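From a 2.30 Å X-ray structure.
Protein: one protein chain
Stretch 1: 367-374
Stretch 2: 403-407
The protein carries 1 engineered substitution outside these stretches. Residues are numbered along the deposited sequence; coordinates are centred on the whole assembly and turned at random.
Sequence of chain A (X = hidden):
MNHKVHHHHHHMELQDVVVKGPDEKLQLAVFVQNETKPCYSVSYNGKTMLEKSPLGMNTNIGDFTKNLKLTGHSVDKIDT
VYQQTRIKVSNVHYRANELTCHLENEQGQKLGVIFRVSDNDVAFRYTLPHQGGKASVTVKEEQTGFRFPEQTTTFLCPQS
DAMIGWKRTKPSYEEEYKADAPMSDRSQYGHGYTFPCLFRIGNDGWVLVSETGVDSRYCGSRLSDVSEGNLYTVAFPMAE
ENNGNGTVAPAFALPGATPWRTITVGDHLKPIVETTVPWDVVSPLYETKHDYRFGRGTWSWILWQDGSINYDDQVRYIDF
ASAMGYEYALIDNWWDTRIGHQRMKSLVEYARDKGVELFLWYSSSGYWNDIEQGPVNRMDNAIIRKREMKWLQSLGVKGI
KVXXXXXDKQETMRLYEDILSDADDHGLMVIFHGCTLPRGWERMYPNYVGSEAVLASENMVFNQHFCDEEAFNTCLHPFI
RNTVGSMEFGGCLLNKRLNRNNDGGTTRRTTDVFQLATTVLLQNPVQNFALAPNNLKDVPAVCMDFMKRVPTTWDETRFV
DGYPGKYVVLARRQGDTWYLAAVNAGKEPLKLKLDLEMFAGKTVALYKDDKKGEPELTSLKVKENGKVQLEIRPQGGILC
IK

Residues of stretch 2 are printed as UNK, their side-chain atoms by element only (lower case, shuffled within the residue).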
# COMPACT_ATOMS: atom_id res chain seq x y z
N TYR A 367 17.47 11.20 14.93
CA TYR A 367 17.91 12.59 14.85
C TYR A 367 17.07 13.59 14.04
O TYR A 367 17.54 14.69 13.77
CB TYR A 367 19.35 12.62 14.31
CG TYR A 367 19.51 12.04 12.92
CD1 TYR A 367 19.20 12.80 11.79
CD2 TYR A 367 19.98 10.75 12.73
CE1 TYR A 367 19.35 12.27 10.52
CE2 TYR A 367 20.13 10.22 11.46
CZ TYR A 367 19.81 10.99 10.36
OH TYR A 367 19.95 10.49 9.08
N TRP A 368 15.82 13.26 13.70
CA TRP A 368 15.09 14.18 12.82
C TRP A 368 13.76 14.69 13.37
O TRP A 368 13.12 15.55 12.75
CB TRP A 368 14.84 13.51 11.46
CG TRP A 368 14.18 12.17 11.56
CD1 TRP A 368 12.84 11.92 11.61
CD2 TRP A 368 14.82 10.89 11.63
NE1 TRP A 368 12.60 10.58 11.71
CE2 TRP A 368 13.80 9.92 11.72
CE3 TRP A 368 16.16 10.47 11.61
CZ2 TRP A 368 14.08 8.56 11.79
CZ3 TRP A 368 16.43 9.13 11.70
CH2 TRP A 368 15.39 8.18 11.78
N ASN A 369 13.34 14.19 14.53
CA ASN A 369 12.07 14.61 15.12
C ASN A 369 12.12 14.72 16.64
O ASN A 369 13.19 14.57 17.25
CB ASN A 369 10.94 13.67 14.69
CG ASN A 369 11.17 12.22 15.15
OD1 ASN A 369 11.65 11.96 16.26
ND2 ASN A 369 10.80 11.28 14.30
N ASP A 370 10.95 14.90 17.26
CA ASP A 370 10.85 15.07 18.71
C ASP A 370 10.17 13.91 19.43
O ASP A 370 9.56 14.09 20.47
CB ASP A 370 10.09 16.36 19.05
CG ASP A 370 10.85 17.61 18.66
OD1 ASP A 370 12.10 17.62 18.77
OD2 ASP A 370 10.19 18.59 18.26
N ILE A 371 10.27 12.71 18.85
CA ILE A 371 9.68 11.53 19.46
C ILE A 371 10.41 11.12 20.75
O ILE A 371 11.64 11.03 20.77
CB ILE A 371 9.69 10.35 18.46
CG1 ILE A 371 8.67 10.62 17.35
CG2 ILE A 371 9.39 9.04 19.15
CD1 ILE A 371 7.23 10.71 17.85
N GLU A 372 9.65 10.90 21.82
CA GLU A 372 10.21 10.40 23.08
C GLU A 372 9.86 8.95 23.32
O GLU A 372 10.61 8.21 23.95
CB GLU A 372 9.77 11.25 24.27
CG GLU A 372 10.60 12.53 24.40
CD GLU A 372 10.18 13.43 25.54
OE1 GLU A 372 11.04 13.76 26.39
OE2 GLU A 372 9.00 13.84 25.58
N GLN A 373 8.68 8.56 22.85
CA GLN A 373 8.25 7.17 22.98
C GLN A 373 9.29 6.10 22.50
O GLN A 373 9.80 6.13 21.38
CB GLN A 373 6.88 7.00 22.31
CG GLN A 373 6.31 8.18 21.56
CD GLN A 373 5.12 7.69 20.77
OE1 GLN A 373 4.28 6.90 21.24
NE2 GLN A 373 4.96 8.28 19.61
N GLY A 374 9.59 5.17 23.39
CA GLY A 374 10.74 4.30 23.19
C GLY A 374 10.36 2.88 22.88
O GLY A 374 9.19 2.52 22.92
N UNK A 403 8.65 2.75 13.60
CA UNK A 403 7.75 3.89 13.43
C UNK A 403 8.47 5.22 13.20
O UNK A 403 9.68 5.32 13.40
o UNK A 403 5.32 5.27 13.32
o UNK A 403 4.49 4.12 15.00
c UNK A 403 5.45 4.50 14.30
c UNK A 403 6.84 4.01 14.65
N UNK A 404 7.72 6.22 12.75
CA UNK A 404 8.15 7.63 12.71
C UNK A 404 9.38 7.93 11.85
O UNK A 404 10.34 8.53 12.33
c UNK A 404 7.21 8.11 15.03
c UNK A 404 8.41 8.15 14.13
c UNK A 404 5.00 8.03 16.70
c UNK A 404 6.01 8.66 14.63
c UNK A 404 7.29 7.52 16.28
c UNK A 404 6.19 7.47 17.11
c UNK A 404 4.90 8.63 15.46
N UNK A 405 9.35 7.56 10.58
CA UNK A 405 10.48 7.85 9.69
C UNK A 405 10.52 9.31 9.23
O UNK A 405 9.56 10.06 9.43
c UNK A 405 12.55 3.78 8.87
c UNK A 405 9.94 4.59 9.28
c UNK A 405 10.45 6.92 8.48
c UNK A 405 10.87 5.51 8.78
c UNK A 405 10.32 3.28 9.56
c UNK A 405 11.62 2.87 9.35
c UNK A 405 12.18 5.09 8.59
N UNK A 406 11.63 9.69 8.60
CA UNK A 406 11.93 11.08 8.27
C UNK A 406 11.53 11.62 6.91
O UNK A 406 11.95 12.71 6.52
N UNK A 407 10.75 10.86 6.15
CA UNK A 407 10.26 11.37 4.88
C UNK A 407 10.72 10.57 3.68
O UNK A 407 11.05 9.39 3.81
O HOH W 1 9.41 11.62 11.57

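Position 403 carries four side-chain atoms, two carbons and two oxygens, with both oxygens bonded to the second carbon. Its CA-to-CB bond points sideways with respect to stretch 1, and the side chain makes no contact with it. A carboxylate one carbon away from CA is the side chain of aspartate, so this residue is Asp403. The carboxylate is occupied instead within its own stretch and beyond: OD1 of Asp403 accepts a hydrogen bond from the backbone N of the next residue, position 404, at 2.6 Å, and OD2 is hydrogen-bonded elsewhere in the structure.

At position 404 there are seven side-chain atoms, all carbon: one leading carbon and a six-membered ring. The CA-to-CB bond points toward stretch 1, and chi1 is in the m well. One face of the ring receives the end of Ile371, whose CD1 lies 3.5 Å from the centroid of the ring at position 404 and only 12° off the ring normal, so that the methyl sits almost squarely over the aromatic system. Gln373 lies at the ring edge, near its plane. No oxygen extends the ring, which excludes tyrosine and leaves phenylalanine, Phe404. The closest carbon pair, CD1 of Ile371 and CE2 of Phe404, is also 3.5 Å apart. The backbone takes part as well: O of Phe404 accepts a hydrogen bond from NE1 of Trp368 at 3.1 Å, with an N-H...O angle of 153°.

Position 405 again shows one carbon followed by a ring of six carbons. Here the CA-to-CB bond points away from stretch 1, and the ring stays out of contact with stretch 1. What approaches is main chain: C of position 405 lies 3.5 Å from NE1 of Trp368. The side chain is therefore also that of phenylalanine, Phe405. A water accepts a hydrogen bond from ND2 of Asn369 at 3.1 Å and lies 2.7 Å from O of Phe405, in position to donate to it.

Position 406 has no side-chain atoms. Its CA packs over one face of the indole, 3.8 Å from the centroid of the five-membered ring of Trp368 and 26° off the normal. An ideal CB would point toward stretch 1 and fall 3.3 Å from CD1 of Trp368, a tight fit that the bare CA avoids. The residue is glycine, Gly406.

Position 407 likewise lacks side-chain atoms and makes no contact with stretch 1; its phi/psi of 118/-155 would jam a CB against the preceding carbonyl O, which by itself calls for glycine. It is Gly407.

The contact buries 289 Å² and joins two irregular segments through two aromatic side chains. Trp368 uses its indole NH to hold the backbone of Phe404 and a ring face to receive Gly406, while Phe404 offers a face to Ile371. Asn369 supports this arrangement from within stretch 1, its OD1 accepting a hydrogen bond from N of Ile371 at 3.0 Å.

Stretch 2 (403-407) DFFGG
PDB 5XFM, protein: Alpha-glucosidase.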